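Local coordinates for hypothetical protein PH1789 (Pyrococcus horikoshii, PDB 1WR2) that is of unknown function but belongs to the ATP-grasp proteins, a family of nucleotide-binding domains built from mixed helices and sheets, at residues 126-129 with 133-136; 155-160 with 200-205. All coordinates share one frame; numbering follows the deposited sequence.

Contact 1 (126-129 with 133-136)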
loop_
_atom_site.group_PDB
_atom_site.type_symbol
_atom_site.label_atom_id
_atom_site.label_comp_id
_atom_site.label_asym_id
_atom_site.label_seq_id
_atom_site.Cartn_x
_atom_site.Cartn_y
_atom_site.Cartn_z
ATOM N N VAL A 126 -8.733 -5.361 4.294
ATOM C CA VAL A 126 -8.910 -6.726 4.760
ATOM C C VAL A 126 -8.874 -6.749 6.280
ATOM O O VAL A 126 -7.982 -6.177 6.911
ATOM C CB VAL A 126 -7.798 -7.657 4.217
ATOM C CG1 VAL A 126 -7.883 -9.026 4.876
ATOM C CG2 VAL A 126 -7.938 -7.801 2.708
ATOM N N THR A 127 -9.879 -7.378 6.869
ATOM C CA THR A 127 -9.955 -7.519 8.314
ATOM C C THR A 127 -10.349 -8.961 8.571
ATOM O O THR A 127 -10.782 -9.663 7.650
ATOM C CB THR A 127 -11.019 -6.592 8.931
ATOM O OG1 THR A 127 -12.312 -6.906 8.397
ATOM C CG2 THR A 127 -10.685 -5.138 8.637
ATOM N N GLU A 128 -10.177 -9.406 9.810
ATOM C CA GLU A 128 -10.537 -10.764 10.192
ATOM C C GLU A 128 -11.569 -10.720 11.312
ATOM O O GLU A 128 -11.333 -10.114 12.362
ATOM C CB GLU A 128 -9.316 -11.540 10.680
ATOM C CG GLU A 128 -9.656 -12.963 11.082
ATOM C CD GLU A 128 -8.462 -13.729 11.593
ATOM O OE1 GLU A 128 -7.883 -13.311 12.617
ATOM O OE2 GLU A 128 -8.100 -14.749 10.970
ATOM N N ASP A 129 -12.707 -11.367 11.086
ATOM C CA ASP A 129 -13.781 -11.420 12.074
ATOM C C ASP A 129 -13.632 -12.665 12.951
ATOM O O ASP A 129 -13.217 -13.729 12.478
ATOM C CB ASP A 129 -15.139 -11.451 11.376
ATOM C CG ASP A 129 -16.290 -11.586 12.354
ATOM O OD1 ASP A 129 -16.778 -10.552 12.858
ATOM O OD2 ASP A 129 -16.700 -12.729 12.632
ATOM N N GLY A 133 -14.090 -15.139 9.892
ATOM C CA GLY A 133 -12.807 -15.147 9.209
ATOM C C GLY A 133 -12.494 -13.838 8.494
ATOM O O GLY A 133 -13.034 -12.778 8.842
ATOM N N HIS A 134 -11.625 -13.908 7.485
ATOM C CA HIS A 134 -11.221 -12.722 6.736
ATOM C C HIS A 134 -12.251 -12.211 5.746
ATOM O O HIS A 134 -12.965 -12.979 5.101
ATOM C CB HIS A 134 -9.907 -12.964 5.977
ATOM C CG HIS A 134 -8.714 -13.116 6.867
ATOM N ND1 HIS A 134 -8.314 -14.332 7.378
ATOM C CD2 HIS A 134 -7.841 -12.199 7.350
ATOM C CE1 HIS A 134 -7.246 -14.159 8.137
ATOM N NE2 HIS A 134 -6.937 -12.873 8.136
ATOM N N ALA A 135 -12.313 -10.890 5.634
ATOM C CA ALA A 135 -13.222 -10.242 4.712
ATOM C C ALA A 135 -12.436 -9.198 3.941
ATOM O O ALA A 135 -11.517 -8.567 4.480
ATOM C CB ALA A 135 -14.368 -9.600 5.469
ATOM N N ILE A 136 -12.792 -9.032 2.675
ATOM C CA ILE A 136 -12.149 -8.066 1.820
ATOM C C ILE A 136 -13.167 -6.951 1.546
ATOM O O ILE A 136 -14.346 -7.218 1.310
ATOM C CB ILE A 136 -11.682 -8.733 0.509
ATOM C CG1 ILE A 136 -10.907 -7.729 -0.347
ATOM C CG2 ILE A 136 -12.887 -9.310 -0.240
ATOM C CD1 ILE A 136 -10.074 -8.390 -1.436
#
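E128 and H134 face each other as a non-hydrogen-bonded antiparallel pair, and the glutamate side chain lies over the imidazole. E128 CB sits 3.9 Å from the centroid of the H134 ring, 22° off the ring normal, a CH-pi contact displaced toward the rim. With CG anti to the backbone N and an extended chain beyond it, E128 carries its carboxylate past the ring, the two planes 43° apart. E128 OE2 lies 3.0 Å from H134 CE1, and the same oxygen forms a salt bridge with K235. H134 sets CG beside its own backbone N (chi1 -68°), which leans the ring back toward 126-129. There V126 CG1 meets H134 CD2 at 4.0 Å, while H134 NE2 is bonded to the carbonyl of I208. The imidazole is held at NE2 and covered on one face by E128 CB, which probably limits its rotation. V126 turns its other methyl, CG2, toward I136 CG1. On the opposite face of the hairpin stand T127, A135 and D129. The backbone is joined twice at T127 and A135, with A135 N to T127 O at 2.8 Å, and twice at D129 and G133, with D129 N to G133 O at 2.7 Å. D129 directs its carboxylate onward to the connection, where OD2 accepts from the backbone N of both Q131 and F132. G133 follows this three-residue connection with positive phi, a conformation that suits a residue without CB. The hairpin of strands 120-129 and 133-140 lies within the antiparallel sheet, between strands 208-218 and 152-155; helix 187-203 packs over the face carrying V126, H134 and I136, through V197, V201 and L194.

Contact 2 (155-160 with 200-205)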
loop_
_atom_site.group_PDB
_atom_site.type_symbol
_atom_site.label_atom_id
_atom_site.label_comp_id
_atom_site.label_asym_id
_atom_site.label_seq_id
_atom_site.Cartn_x
_atom_site.Cartn_y
_atom_site.Cartn_z
ATOM N N LEU A 155 -16.678 -12.205 1.939
ATOM C CA LEU A 155 -15.798 -13.074 2.714
ATOM C C LEU A 155 -14.741 -13.672 1.786
ATOM O O LEU A 155 -15.019 -13.996 0.630
ATOM C CB LEU A 155 -16.594 -14.189 3.399
ATOM C CG LEU A 155 -17.554 -13.700 4.481
ATOM C CD1 LEU A 155 -18.221 -14.891 5.171
ATOM C CD2 LEU A 155 -16.777 -12.860 5.495
ATOM N N VAL A 156 -13.521 -13.783 2.292
ATOM C CA VAL A 156 -12.424 -14.347 1.524
ATOM C C VAL A 156 -12.467 -15.869 1.711
ATOM O O VAL A 156 -12.698 -16.350 2.815
ATOM C CB VAL A 156 -11.075 -13.792 2.038
ATOM C CG1 VAL A 156 -9.914 -14.462 1.321
ATOM C CG2 VAL A 156 -11.036 -12.282 1.835
ATOM N N PRO A 157 -12.239 -16.646 0.638
ATOM C CA PRO A 157 -11.941 -16.256 -0.743
ATOM C C PRO A 157 -13.172 -15.836 -1.531
ATOM O O PRO A 157 -14.270 -16.352 -1.318
ATOM C CB PRO A 157 -11.304 -17.515 -1.316
ATOM C CG PRO A 157 -12.140 -18.584 -0.673
ATOM C CD PRO A 157 -12.217 -18.117 0.775
ATOM N N ILE A 158 -12.982 -14.899 -2.450
ATOM C CA ILE A 158 -14.083 -14.422 -3.274
ATOM C C ILE A 158 -13.912 -14.949 -4.694
ATOM O O ILE A 158 -12.811 -15.320 -5.100
ATOM C CB ILE A 158 -14.118 -12.877 -3.339
ATOM C CG1 ILE A 158 -12.834 -12.358 -3.998
ATOM C CG2 ILE A 158 -14.276 -12.296 -1.937
ATOM C CD1 ILE A 158 -12.780 -10.850 -4.160
ATOM N N THR A 159 -15.009 -14.984 -5.441
ATOM C CA THR A 159 -14.972 -15.430 -6.822
ATOM C C THR A 159 -14.970 -14.176 -7.675
ATOM O O THR A 159 -15.154 -13.070 -7.156
ATOM C CB THR A 159 -16.207 -16.286 -7.158
ATOM O OG1 THR A 159 -17.394 -15.553 -6.836
ATOM C CG2 THR A 159 -16.187 -17.581 -6.353
ATOM N N GLU A 160 -14.747 -14.328 -8.975
ATOM C CA GLU A 160 -14.741 -13.164 -9.846
ATOM C C GLU A 160 -16.113 -12.510 -9.813
ATOM O O GLU A 160 -16.232 -11.292 -9.957
ATOM C CB GLU A 160 -14.387 -13.542 -11.284
ATOM C CG GLU A 160 -14.436 -12.340 -12.208
ATOM C CD GLU A 160 -14.022 -12.657 -13.622
ATOM O OE1 GLU A 160 -14.079 -11.739 -14.467
ATOM O OE2 GLU A 160 -13.635 -13.814 -13.889
ATOM N N LEU A 200 -3.990 -14.034 -1.832
ATOM C CA LEU A 200 -2.927 -13.741 -0.881
ATOM C C LEU A 200 -3.406 -13.960 0.557
ATOM O O LEU A 200 -2.739 -14.630 1.349
ATOM C CB LEU A 200 -2.467 -12.285 -1.081
ATOM C CG LEU A 200 -1.303 -11.674 -0.291
ATOM C CD1 LEU A 200 -0.904 -10.379 -0.963
ATOM C CD2 LEU A 200 -1.686 -11.416 1.155
ATOM N N VAL A 201 -4.569 -13.405 0.885
ATOM C CA VAL A 201 -5.122 -13.534 2.230
ATOM C C VAL A 201 -5.545 -14.966 2.565
ATOM O O VAL A 201 -5.322 -15.441 3.683
ATOM C CB VAL A 201 -6.325 -12.588 2.417
ATOM C CG1 VAL A 201 -6.905 -12.733 3.824
ATOM C CG2 VAL A 201 -5.879 -11.150 2.165
ATOM N N ASP A 202 -6.156 -15.647 1.603
ATOM C CA ASP A 202 -6.589 -17.022 1.827
ATOM C C ASP A 202 -5.347 -17.879 2.121
ATOM O O ASP A 202 -5.321 -18.648 3.078
ATOM C CB ASP A 202 -7.346 -17.523 0.590
ATOM C CG ASP A 202 -8.078 -18.838 0.833
ATOM O OD1 ASP A 202 -8.639 -19.026 1.927
ATOM O OD2 ASP A 202 -8.108 -19.677 -0.089
ATOM N N ASP A 203 -4.307 -17.715 1.311
ATOM C CA ASP A 203 -3.061 -18.454 1.495
ATOM C C ASP A 203 -2.421 -18.187 2.845
ATOM O O ASP A 203 -1.979 -19.109 3.536
ATOM C CB ASP A 203 -2.052 -18.062 0.422
ATOM C CG ASP A 203 -2.246 -18.816 -0.855
ATOM O OD1 ASP A 203 -3.303 -19.465 -1.010
ATOM O OD2 ASP A 203 -1.342 -18.754 -1.706
ATOM N N LEU A 204 -2.377 -16.911 3.212
ATOM C CA LEU A 204 -1.748 -16.487 4.450
ATOM C C LEU A 204 -2.707 -16.192 5.594
ATOM O O LEU A 204 -2.363 -15.435 6.501
ATOM C CB LEU A 204 -0.905 -15.243 4.169
ATOM C CG LEU A 204 -0.007 -15.298 2.928
ATOM C CD1 LEU A 204 0.524 -13.903 2.632
ATOM C CD2 LEU A 204 1.132 -16.282 3.142
ATOM N N LYS A 205 -3.899 -16.786 5.572
ATOM C CA LYS A 205 -4.866 -16.514 6.629
ATOM C C LYS A 205 -4.377 -16.728 8.063
ATOM O O LYS A 205 -4.878 -16.087 8.989
ATOM C CB LYS A 205 -6.169 -17.292 6.398
ATOM C CG LYS A 205 -6.038 -18.791 6.267
ATOM C CD LYS A 205 -7.429 -19.409 6.175
ATOM C CE LYS A 205 -7.378 -20.859 5.722
ATOM N NZ LYS A 205 -6.915 -20.980 4.303
#
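V156 CG1 leans on the last turn of helix 187-203, reaching D202 CB at 4.1 Å and V201 CB at 4.2 Å. The V156 side chain leaves its backbone toward the helix with CG1 anti to the backbone N (chi1 175°), and CG1 is the V156 atom that meets V201 and D202. D202 extends the other way: the two side chains run alongside in opposing senses, which carries the aspartate on to P157. The proline follows a cis peptide bond and sets its ring across the carboxylate, P157 CD lying 3.9 Å from D202 OD1 and P157 CB 4.0 Å from D202 OD2. Behind the carboxylate K205 curls back, its NZ bonded to D202 O at 3.1 Å and in a salt bridge with D202 OD1 at 3.5 Å. S198, one turn earlier, touches both V156 and P157, and its OG accepts a hydrogen bond from I158 N. The connection from strand 152-155 to helix 160-168 thus rests on the end of helix 187-203. No hydrogen bond joins 155-160 to 200-205, so they meet by van der Waals packing alone, and the charge of D202 is probably balanced by K205 within its own segment while its carboxylate lies against the proline ring.

In the fold
Both contacts are partly buried and lie on the same side of the chain's centre, their centres about 9 Å apart. Contact 1 is local, a hairpin held by backbone hydrogen bonds with three residues between its strands; contact 2 brings together pieces 40 residues apart in sequence through sparse packing, and buries less than half as much surface. H134 joins them: its O is probably hydrogen-bonded to V156 N, and its ring packs on V201. I136 also meets I158. Helix 187-203 thus serves both, covering the face of the hairpin that carries V126, H134 and I136 in contact 1 and meeting the connection after the edge strand 152-155 in contact 2, where P157 is exposed.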